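Local coordinates for protein HTH-type transcriptional regulator mcbR (Escherichia coli UMEA 3718-1, PDB 4P9F) that represses expression of McbA by binding to its promoter region, which prevents colanic acid overproduction and mucoidy and is important for biofilm formation, at residues L93-T99 and I136-M142; L106-L110 and L131-I136; G120-I126 and L163-P169. One frame throughout, in Å; residues are numbered along the deposited sequence.

Following the chain from the N terminus, past the gntR-type DNA-binding region, all three contacts fall within the all-helical FCD domain and all use helix 122-138. Contact 1, at one end, closes a loop of 36 residues, joining the end of helix 73-95 and the turn after it to the C-terminal end of helix 122-138. Contact 2 is nested inside that loop, pairs helix 100-119 with helix 122-138, and shares I136 with contact 1. Contact 3 sits at the other end, about 29 Å from contact 1 between centres, and brings the start of helix 122-138 to helix 161-166; its loop crosses those of the other two.

Contact 1: residues L93-T99 and I136-M142; sequences LAVENLT and IYHRSNM
R139 lays the CB-CG part of its side chain against the end of L98, with CG 3.5 Å from L98 CD2. Here two helices of the FCD domain, 73-95 and 122-138, finish next to each other, and the turns that follow them, V95 to L98 and H138 to N141, both type I, are stitched together by polar groups. The arginine chain is bent at chi2 and chi3 (-61° and -46°), and this brings the guanidinium round to the turn V95 to L98. There R139 NH2 gives a weak hydrogen bond to N97 O, while T99 CG2 lies over one face of the group and N97 CB meets its edge. The stronger partner is D102 at the start of helix 100-119, which forms a salt bridge with R139 NE and also accepts from the backbone N of T99.

N97 returns the bond. Its ND2 donates to R139 O at 2.9 Å, with the acceptor nearly in the amide plane and the donor almost in line with the carbonyl. Behind these bonds the packing is close: A94 is small enough for the backbones to approach to 3.9 Å between A94 CA and S140 CA, and its methyl CB rests 3.2 Å from I136 O. I136 CG2 touches the same methyl from nearby, and I136 goes on to pack against L182 and L186 of helix 177-187. L93 CB meets S140 CB, and L93 CD1 reaches the selenomethionine M142 at CE, 3.9 Å away. With chi1 at 68°, S140 OG donates to Y137 O at 2.6 Å; the same OG accepts from M142 N at 3.3 Å, an ST turn.

Contact 2: residues L106-L110 and L131-I136; sequences LQELL and LFRLAI
Segments 106-110 and 131-136, parts of helices 100-119 and 122-138, run antiparallel, 169° between their directions, with the axes of these short segments 9.7 Å apart at closest approach and L109 facing F132 at the nearest CA pair. The seam between them is apolar. F132 fills much of it: CG stands anti to the backbone N (chi1 177°), which swings the ring out of its own helix and across to the other. L106 O then lies at the ring edge, in plane, 3.6 Å from F132 CE1, and L109 CB also approaches this edge. Over one face comes L110, whose CD1 makes a CH-pi contact 4.0 Å from the F132 ring centroid, offset toward the rim.

This is helix packing inside the helical bundle of the FCD domain, where helix 100-119 and helix 122-138 are neighbours in sequence and in space. Helix 177-187 adds a further layer, with L183 on L106 and Y179 on L110.

L106 CD2 packs against I136 CG1 (3.7 Å), A135 CB (3.8 Å) and, a little farther off, F132 CD1; the L106 and I136 side chains meet at about a right angle. L109 points toward the opposite helix and sets CD1 against its backbone, 3.8 Å from L131 O and equally far from F132 CA. The methyl of A135 is reached by L109 CD1 at 4.2 Å.

Contact 3: residues G120-I126 and L163-P169; sequences GDMEQII and LYEAINP
The turn at G120 and the first turn of helix 122-138 face the end of helix 161-166 and the extended residues after it, with G120 and P169 the nearest CA pair at 5.3 Å. M122, a selenomethionine, has the largest share of the contact. With CG anti to the backbone N (chi1 176°) and bends at chi2 and chi3, it slides CG obliquely against the Y164 ring, an off-centre CH-pi contact, and tucks CE 3.4 Å from I167 O and near P169 CG. Y164 runs past M122 until its hydroxyl lies 3.5 Å from E123 CA and 3.6 Å from I126 CD1; E123 CB meets the ring edge in plane, and OH hydrogen-bonds I20 O. Replacing Y164 by an alanine would probably leave I20 O without this donor and open a gap beside M122 CG and I126 CD1. I126 CD1 also touches L163 CD1 at 3.7 Å, while I125 CD1 abuts P169 CB. P169 packs its CB on G120 CA and its CG on G120 O, against the junction where G120, C-prime residue of a Schellman motif, ends helix 100-119 and D121 N-caps helix 122-138 of the FCD bundle.

Contact 1: residues L93-T99 and I136-M142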
loop_
_atom_site.group_PDB
_atom_site.type_symbol
_atom_site.label_atom_id
_atom_site.label_comp_id
_atom_site.label_asym_id
_atom_site.label_seq_id
_atom_site.Cartn_x
_atom_site.Cartn_y
_atom_site.Cartn_z
ATOM N N LEU A 93 -15.508 0.995 8.212
ATOM C CA LEU A 93 -15.136 2.058 9.128
ATOM C C LEU A 93 -15.809 3.377 8.772
ATOM O O LEU A 93 -16.044 4.219 9.635
ATOM C CB LEU A 93 -13.619 2.244 9.113
ATOM C CG LEU A 93 -12.835 1.077 9.689
ATOM C CD1 LEU A 93 -11.337 1.303 9.505
ATOM C CD2 LEU A 93 -13.205 0.907 11.160
ATOM N N ALA A 94 -16.153 3.546 7.504
ATOM C CA ALA A 94 -16.745 4.792 7.050
ATOM C C ALA A 94 -18.199 4.925 7.509
ATOM O O ALA A 94 -18.707 6.037 7.691
ATOM C CB ALA A 94 -16.650 4.905 5.533
ATOM N N VAL A 95 -18.862 3.794 7.703
ATOM C CA VAL A 95 -20.282 3.800 8.060
ATOM C C VAL A 95 -20.621 4.650 9.289
ATOM O O VAL A 95 -21.550 5.453 9.244
ATOM C CB VAL A 95 -20.792 2.375 8.297
ATOM C CG1 VAL A 95 -22.214 2.405 8.858
ATOM C CG2 VAL A 95 -20.727 1.589 7.002
ATOM N N GLU A 96 -19.856 4.504 10.365
ATOM C CA GLU A 96 -20.167 5.213 11.600
ATOM C C GLU A 96 -19.801 6.701 11.547
ATOM O O GLU A 96 -20.057 7.433 12.502
ATOM C CB GLU A 96 -19.463 4.547 12.783
ATOM N N ASN A 97 -19.236 7.157 10.430
ATOM C CA ASN A 97 -18.799 8.552 10.316
ATOM C C ASN A 97 -19.506 9.341 9.224
ATOM O O ASN A 97 -19.300 10.545 9.095
ATOM C CB ASN A 97 -17.290 8.623 10.060
ATOM C CG ASN A 97 -16.474 8.082 11.214
ATOM O OD1 ASN A 97 -16.869 8.190 12.372
ATOM N ND2 ASN A 97 -15.327 7.481 10.902
ATOM N N LEU A 98 -20.317 8.665 8.423
ATOM C CA LEU A 98 -21.021 9.317 7.323
ATOM C C LEU A 98 -22.097 10.265 7.848
ATOM O O LEU A 98 -22.928 9.868 8.659
ATOM C CB LEU A 98 -21.642 8.267 6.395
ATOM C CG LEU A 98 -20.620 7.531 5.524
ATOM C CD1 LEU A 98 -21.300 6.548 4.612
ATOM C CD2 LEU A 98 -19.868 8.549 4.712
ATOM N N THR A 99 -22.067 11.516 7.393
ATOM C CA THR A 99 -23.062 12.522 7.781
ATOM C C THR A 99 -24.184 12.594 6.745
ATOM O O THR A 99 -24.023 12.062 5.643
ATOM C CB THR A 99 -22.415 13.918 7.928
ATOM O OG1 THR A 99 -21.991 14.385 6.640
ATOM C CG2 THR A 99 -21.210 13.851 8.850
ATOM N N ILE A 136 -16.435 7.689 -0.058
ATOM C CA ILE A 136 -16.827 6.824 1.040
ATOM C C ILE A 136 -15.624 6.538 1.931
ATOM O O ILE A 136 -15.668 6.769 3.145
ATOM C CB ILE A 136 -17.415 5.482 0.533
ATOM C CG1 ILE A 136 -18.717 5.726 -0.250
ATOM C CG2 ILE A 136 -17.681 4.540 1.699
ATOM C CD1 ILE A 136 -19.202 4.493 -1.022
ATOM N N TYR A 137 -14.549 6.051 1.311
ATOM C CA TYR A 137 -13.391 5.560 2.053
ATOM C C TYR A 137 -12.766 6.638 2.917
ATOM O O TYR A 137 -12.292 6.345 4.012
ATOM C CB TYR A 137 -12.337 4.985 1.105
ATOM C CG TYR A 137 -12.822 3.833 0.263
ATOM C CD1 TYR A 137 -13.962 3.117 0.609
ATOM C CD2 TYR A 137 -12.139 3.464 -0.888
ATOM C CE1 TYR A 137 -14.408 2.061 -0.166
ATOM C CE2 TYR A 137 -12.572 2.411 -1.667
ATOM C CZ TYR A 137 -13.713 1.712 -1.303
ATOM O OH TYR A 137 -14.148 0.665 -2.096
ATOM N N HIS A 138 -12.780 7.880 2.430
ATOM C CA HIS A 138 -12.185 8.985 3.163
ATOM C C HIS A 138 -12.822 9.186 4.531
ATOM O O HIS A 138 -12.146 9.646 5.455
ATOM C CB HIS A 138 -12.280 10.290 2.356
ATOM C CG HIS A 138 -11.231 10.429 1.296
ATOM N ND1 HIS A 138 -11.292 11.389 0.310
ATOM C CD2 HIS A 138 -10.076 9.752 1.091
ATOM C CE1 HIS A 138 -10.228 11.286 -0.471
ATOM N NE2 HIS A 138 -9.475 10.301 -0.019
ATOM N N ARG A 139 -14.101 8.835 4.667
ATOM C CA ARG A 139 -14.825 9.010 5.940
ATOM C C ARG A 139 -14.459 7.934 6.962
ATOM O O ARG A 139 -14.938 7.968 8.084
ATOM C CB ARG A 139 -16.345 9.039 5.714
ATOM C CG ARG A 139 -16.820 10.205 4.841
ATOM C CD ARG A 139 -16.476 11.543 5.477
ATOM N NE ARG A 139 -16.828 11.524 6.892
ATOM C CZ ARG A 139 -16.879 12.588 7.678
ATOM N NH1 ARG A 139 -16.611 13.796 7.191
ATOM N NH2 ARG A 139 -17.214 12.445 8.953
ATOM N N SER A 140 -13.609 6.986 6.574
ATOM C CA SER A 140 -13.062 6.011 7.523
ATOM C C SER A 140 -12.061 6.680 8.462
ATOM O O SER A 140 -11.651 6.086 9.453
ATOM C CB SER A 140 -12.354 4.871 6.798
ATOM O OG SER A 140 -11.173 5.352 6.175
ATOM N N ASN A 141 -11.656 7.905 8.116
ATOM C CA ASN A 141 -10.619 8.644 8.835
ATOM C C ASN A 141 -9.323 7.833 8.970
ATOM O O ASN A 141 -8.603 7.926 9.965
ATOM C CB ASN A 141 -11.138 9.105 10.201
ATOM C CG ASN A 141 -12.267 10.113 10.074
ATOM O OD1 ASN A 141 -12.298 10.893 9.119
ATOM N ND2 ASN A 141 -13.195 10.106 11.032
HETATM N N MSE A 142 -9.033 7.053 7.937
HETATM C CA MSE A 142 -7.768 6.344 7.822
HETATM C C MSE A 142 -7.069 6.732 6.534
HETATM O O MSE A 142 -7.185 6.005 5.551
HETATM C CB MSE A 142 -8.000 4.834 7.821
HETATM C CG MSE A 142 -8.952 4.376 8.878
HETATM SE SE MSE A 142 -7.957 3.934 10.459
HETATM C CE MSE A 142 -7.534 2.107 9.927
#

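Contact 2: residues L106-L110 and L131-I136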
loop_
_atom_site.group_PDB
_atom_site.type_symbol
_atom_site.label_atom_id
_atom_site.label_comp_id
_atom_site.label_asym_id
_atom_site.label_seq_id
_atom_site.Cartn_x
_atom_site.Cartn_y
_atom_site.Cartn_z
ATOM N N LEU A 106 -22.784 11.723 -1.906
ATOM C CA LEU A 106 -22.666 10.395 -2.516
ATOM C C LEU A 106 -23.817 10.179 -3.497
ATOM O O LEU A 106 -23.621 9.654 -4.599
ATOM C CB LEU A 106 -22.646 9.296 -1.453
ATOM C CG LEU A 106 -21.365 9.194 -0.623
ATOM C CD1 LEU A 106 -21.499 8.163 0.486
ATOM C CD2 LEU A 106 -20.182 8.848 -1.520
ATOM N N GLN A 107 -25.006 10.641 -3.115
ATOM C CA GLN A 107 -26.170 10.563 -3.991
ATOM C C GLN A 107 -25.937 11.356 -5.289
ATOM O O GLN A 107 -26.301 10.896 -6.374
ATOM C CB GLN A 107 -27.411 11.083 -3.265
ATOM C CG GLN A 107 -28.690 11.027 -4.094
ATOM C CD GLN A 107 -29.093 9.610 -4.459
ATOM O OE1 GLN A 107 -29.130 8.721 -3.609
ATOM N NE2 GLN A 107 -29.405 9.394 -5.734
ATOM N N GLU A 108 -25.320 12.533 -5.181
ATOM C CA GLU A 108 -25.011 13.353 -6.362
ATOM C C GLU A 108 -24.017 12.633 -7.290
ATOM O O GLU A 108 -24.191 12.604 -8.507
ATOM C CB GLU A 108 -24.459 14.725 -5.950
ATOM C CG GLU A 108 -25.397 15.564 -5.107
ATOM C CD GLU A 108 -24.822 16.933 -4.769
ATOM O OE1 GLU A 108 -23.904 17.398 -5.488
ATOM O OE2 GLU A 108 -25.305 17.553 -3.797
ATOM N N LEU A 109 -22.982 12.039 -6.711
ATOM C CA LEU A 109 -22.011 11.298 -7.518
ATOM C C LEU A 109 -22.681 10.133 -8.256
ATOM O O LEU A 109 -22.375 9.867 -9.414
ATOM C CB LEU A 109 -20.860 10.807 -6.640
ATOM C CG LEU A 109 -19.856 11.889 -6.227
ATOM C CD1 LEU A 109 -18.858 11.347 -5.236
ATOM C CD2 LEU A 109 -19.118 12.420 -7.442
ATOM N N LEU A 110 -23.636 9.478 -7.604
ATOM C CA LEU A 110 -24.361 8.366 -8.213
ATOM C C LEU A 110 -25.163 8.802 -9.434
ATOM O O LEU A 110 -25.253 8.084 -10.436
ATOM C CB LEU A 110 -25.296 7.734 -7.177
ATOM C CG LEU A 110 -25.376 6.214 -7.180
ATOM C CD1 LEU A 110 -23.972 5.657 -7.208
ATOM C CD2 LEU A 110 -26.103 5.734 -5.943
ATOM N N LEU A 131 -14.369 8.200 -7.773
ATOM C CA LEU A 131 -14.676 9.333 -6.907
ATOM C C LEU A 131 -15.713 8.950 -5.854
ATOM O O LEU A 131 -15.648 9.377 -4.705
ATOM C CB LEU A 131 -15.195 10.497 -7.752
ATOM C CG LEU A 131 -14.154 11.293 -8.537
ATOM C CD1 LEU A 131 -14.824 12.418 -9.305
ATOM C CD2 LEU A 131 -13.045 11.822 -7.634
ATOM N N PHE A 132 -16.683 8.149 -6.269
ATOM C CA PHE A 132 -17.737 7.678 -5.385
ATOM C C PHE A 132 -17.147 6.822 -4.260
ATOM O O PHE A 132 -17.384 7.075 -3.075
ATOM C CB PHE A 132 -18.772 6.889 -6.199
ATOM C CG PHE A 132 -19.884 6.274 -5.377
ATOM C CD1 PHE A 132 -20.971 7.041 -4.964
ATOM C CD2 PHE A 132 -19.855 4.926 -5.048
ATOM C CE1 PHE A 132 -22.002 6.481 -4.216
ATOM C CE2 PHE A 132 -20.892 4.346 -4.302
ATOM C CZ PHE A 132 -21.964 5.127 -3.884
ATOM N N ARG A 133 -16.364 5.813 -4.621
ATOM C CA ARG A 133 -15.833 4.929 -3.592
ATOM C C ARG A 133 -14.827 5.659 -2.694
ATOM O O ARG A 133 -14.809 5.465 -1.482
ATOM C CB ARG A 133 -15.172 3.686 -4.199
ATOM C CG ARG A 133 -16.155 2.550 -4.544
ATOM C CD ARG A 133 -15.374 1.285 -4.928
ATOM N NE ARG A 133 -15.615 0.810 -6.277
ATOM C CZ ARG A 133 -14.969 -0.219 -6.810
ATOM N NH1 ARG A 133 -14.054 -0.856 -6.093
ATOM N NH2 ARG A 133 -15.231 -0.609 -8.052
ATOM N N LEU A 134 -14.019 6.531 -3.284
ATOM C CA LEU A 134 -13.027 7.256 -2.504
ATOM C C LEU A 134 -13.678 8.221 -1.516
ATOM O O LEU A 134 -13.199 8.373 -0.400
ATOM C CB LEU A 134 -12.078 8.012 -3.426
ATOM C CG LEU A 134 -10.740 8.397 -2.802
ATOM C CD1 LEU A 134 -10.075 7.188 -2.190
ATOM C CD2 LEU A 134 -9.847 9.034 -3.842
ATOM N N ALA A 135 -14.782 8.846 -1.923
ATOM C CA ALA A 135 -15.537 9.712 -1.038
ATOM C C ALA A 135 -16.023 8.926 0.174
ATOM O O ALA A 135 -16.035 9.435 1.300
ATOM C CB ALA A 135 -16.722 10.347 -1.775
ATOM N N ILE A 136 -16.435 7.689 -0.058
ATOM C CA ILE A 136 -16.827 6.824 1.040
ATOM C C ILE A 136 -15.624 6.538 1.931
ATOM O O ILE A 136 -15.668 6.769 3.145
ATOM C CB ILE A 136 -17.415 5.482 0.533
ATOM C CG1 ILE A 136 -18.717 5.726 -0.250
ATOM C CG2 ILE A 136 -17.681 4.540 1.699
ATOM C CD1 ILE A 136 -19.202 4.493 -1.022
#

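Contact 3: residues G120-I126 and L163-P169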
loop_
_atom_site.group_PDB
_atom_site.type_symbol
_atom_site.label_atom_id
_atom_site.label_comp_id
_atom_site.label_asym_id
_atom_site.label_seq_id
_atom_site.Cartn_x
_atom_site.Cartn_y
_atom_site.Cartn_z
ATOM N N GLY A 120 -22.841 7.271 -22.466
ATOM C CA GLY A 120 -21.869 6.364 -23.051
ATOM C C GLY A 120 -20.433 6.838 -22.873
ATOM O O GLY A 120 -19.551 6.500 -23.669
ATOM N N ASP A 121 -20.201 7.634 -21.833
ATOM C CA ASP A 121 -18.875 8.178 -21.547
ATOM C C ASP A 121 -18.064 7.243 -20.640
ATOM O O ASP A 121 -18.187 7.279 -19.412
ATOM C CB ASP A 121 -19.011 9.561 -20.909
ATOM C CG ASP A 121 -17.714 10.334 -20.910
ATOM O OD1 ASP A 121 -16.634 9.709 -20.992
ATOM O OD2 ASP A 121 -17.777 11.579 -20.842
HETATM N N MSE A 122 -17.227 6.410 -21.244
HETATM C CA MSE A 122 -16.590 5.350 -20.482
HETATM C C MSE A 122 -15.624 5.925 -19.461
HETATM O O MSE A 122 -15.539 5.427 -18.346
HETATM C CB MSE A 122 -15.862 4.367 -21.395
HETATM C CG MSE A 122 -15.090 3.293 -20.605
HETATM SE SE MSE A 122 -16.257 2.121 -19.581
HETATM C CE MSE A 122 -16.848 0.991 -21.041
ATOM N N GLU A 123 -14.901 6.977 -19.833
ATOM C CA GLU A 123 -13.928 7.567 -18.913
ATOM C C GLU A 123 -14.601 8.138 -17.657
ATOM O O GLU A 123 -14.124 7.942 -16.541
ATOM C CB GLU A 123 -13.108 8.642 -19.619
ATOM C CG GLU A 123 -12.073 9.254 -18.703
ATOM C CD GLU A 123 -11.290 10.365 -19.381
ATOM O OE1 GLU A 123 -11.523 10.597 -20.585
ATOM O OE2 GLU A 123 -10.462 11.012 -18.708
ATOM N N GLN A 124 -15.725 8.813 -17.858
ATOM C CA GLN A 124 -16.505 9.385 -16.771
ATOM C C GLN A 124 -17.127 8.308 -15.888
ATOM O O GLN A 124 -17.187 8.462 -14.673
ATOM C CB GLN A 124 -17.588 10.295 -17.351
ATOM C CG GLN A 124 -17.165 11.742 -17.409
ATOM C CD GLN A 124 -16.943 12.330 -16.023
ATOM O OE1 GLN A 124 -15.825 12.304 -15.481
ATOM N NE2 GLN A 124 -18.012 12.878 -15.443
ATOM N N ILE A 125 -17.566 7.210 -16.490
ATOM C CA ILE A 125 -18.039 6.056 -15.725
ATOM C C ILE A 125 -16.941 5.544 -14.785
ATOM O O ILE A 125 -17.149 5.300 -13.590
ATOM C CB ILE A 125 -18.465 4.895 -16.650
ATOM C CG1 ILE A 125 -19.704 5.273 -17.466
ATOM C CG2 ILE A 125 -18.698 3.605 -15.833
ATOM C CD1 ILE A 125 -20.113 4.210 -18.441
ATOM N N ILE A 126 -15.758 5.364 -15.349
ATOM C CA ILE A 126 -14.641 4.886 -14.562
ATOM C C ILE A 126 -14.280 5.897 -13.475
ATOM O O ILE A 126 -14.145 5.540 -12.304
ATOM C CB ILE A 126 -13.438 4.605 -15.467
ATOM C CG1 ILE A 126 -13.780 3.430 -16.396
ATOM C CG2 ILE A 126 -12.215 4.278 -14.641
ATOM C CD1 ILE A 126 -12.723 3.130 -17.445
ATOM N N LEU A 163 -11.210 -1.629 -21.325
ATOM C CA LEU A 163 -12.588 -1.135 -21.279
ATOM C C LEU A 163 -12.945 -0.164 -22.408
ATOM O O LEU A 163 -14.059 -0.205 -22.944
ATOM C CB LEU A 163 -12.857 -0.453 -19.934
ATOM C CG LEU A 163 -12.699 -1.353 -18.704
ATOM C CD1 LEU A 163 -12.921 -0.579 -17.404
ATOM C CD2 LEU A 163 -13.649 -2.537 -18.807
ATOM N N TYR A 164 -12.003 0.698 -22.773
ATOM C CA TYR A 164 -12.290 1.716 -23.762
ATOM C C TYR A 164 -12.480 1.110 -25.140
ATOM O O TYR A 164 -13.337 1.548 -25.901
ATOM C CB TYR A 164 -11.169 2.762 -23.791
ATOM C CG TYR A 164 -11.091 3.570 -22.516
ATOM C CD1 TYR A 164 -11.923 4.661 -22.321
ATOM C CD2 TYR A 164 -10.194 3.235 -21.504
ATOM C CE1 TYR A 164 -11.872 5.397 -21.172
ATOM C CE2 TYR A 164 -10.129 3.975 -20.331
ATOM C CZ TYR A 164 -10.979 5.058 -20.174
ATOM O OH TYR A 164 -10.942 5.825 -19.034
ATOM N N GLU A 165 -11.744 0.044 -25.415
ATOM C CA GLU A 165 -11.722 -0.532 -26.748
ATOM C C GLU A 165 -12.830 -1.554 -26.944
ATOM O O GLU A 165 -13.435 -1.630 -28.016
ATOM C CB GLU A 165 -10.362 -1.178 -27.026
ATOM N N ALA A 166 -13.135 -2.313 -25.898
ATOM C CA ALA A 166 -13.961 -3.492 -26.093
ATOM C C ALA A 166 -15.329 -3.471 -25.425
ATOM O O ALA A 166 -16.224 -4.204 -25.842
ATOM C CB ALA A 166 -13.196 -4.714 -25.597
ATOM N N ILE A 167 -15.512 -2.641 -24.411
ATOM C CA ILE A 167 -16.755 -2.696 -23.644
ATOM C C ILE A 167 -17.746 -1.622 -24.059
ATOM O O ILE A 167 -17.420 -0.433 -24.063
ATOM C CB ILE A 167 -16.492 -2.584 -22.137
ATOM C CG1 ILE A 167 -15.541 -3.692 -21.691
ATOM C CG2 ILE A 167 -17.800 -2.631 -21.359
ATOM C CD1 ILE A 167 -16.012 -5.081 -22.026
ATOM N N ASN A 168 -18.946 -2.051 -24.431
ATOM C CA ASN A 168 -20.029 -1.127 -24.724
ATOM C C ASN A 168 -20.700 -0.665 -23.430
ATOM O O ASN A 168 -21.279 -1.476 -22.708
ATOM C CB ASN A 168 -21.045 -1.795 -25.658
ATOM C CG ASN A 168 -22.252 -0.920 -25.945
ATOM O OD1 ASN A 168 -22.190 0.306 -25.851
ATOM N ND2 ASN A 168 -23.355 -1.552 -26.330
ATOM N N PRO A 169 -20.614 0.643 -23.132
ATOM C CA PRO A 169 -21.156 1.216 -21.895
ATOM C C PRO A 169 -22.649 0.956 -21.714
ATOM O O PRO A 169 -23.134 1.039 -20.591
ATOM C CB PRO A 169 -20.893 2.714 -22.058
ATOM C CG PRO A 169 -19.739 2.796 -22.989
ATOM C CD PRO A 169 -19.934 1.661 -23.952
#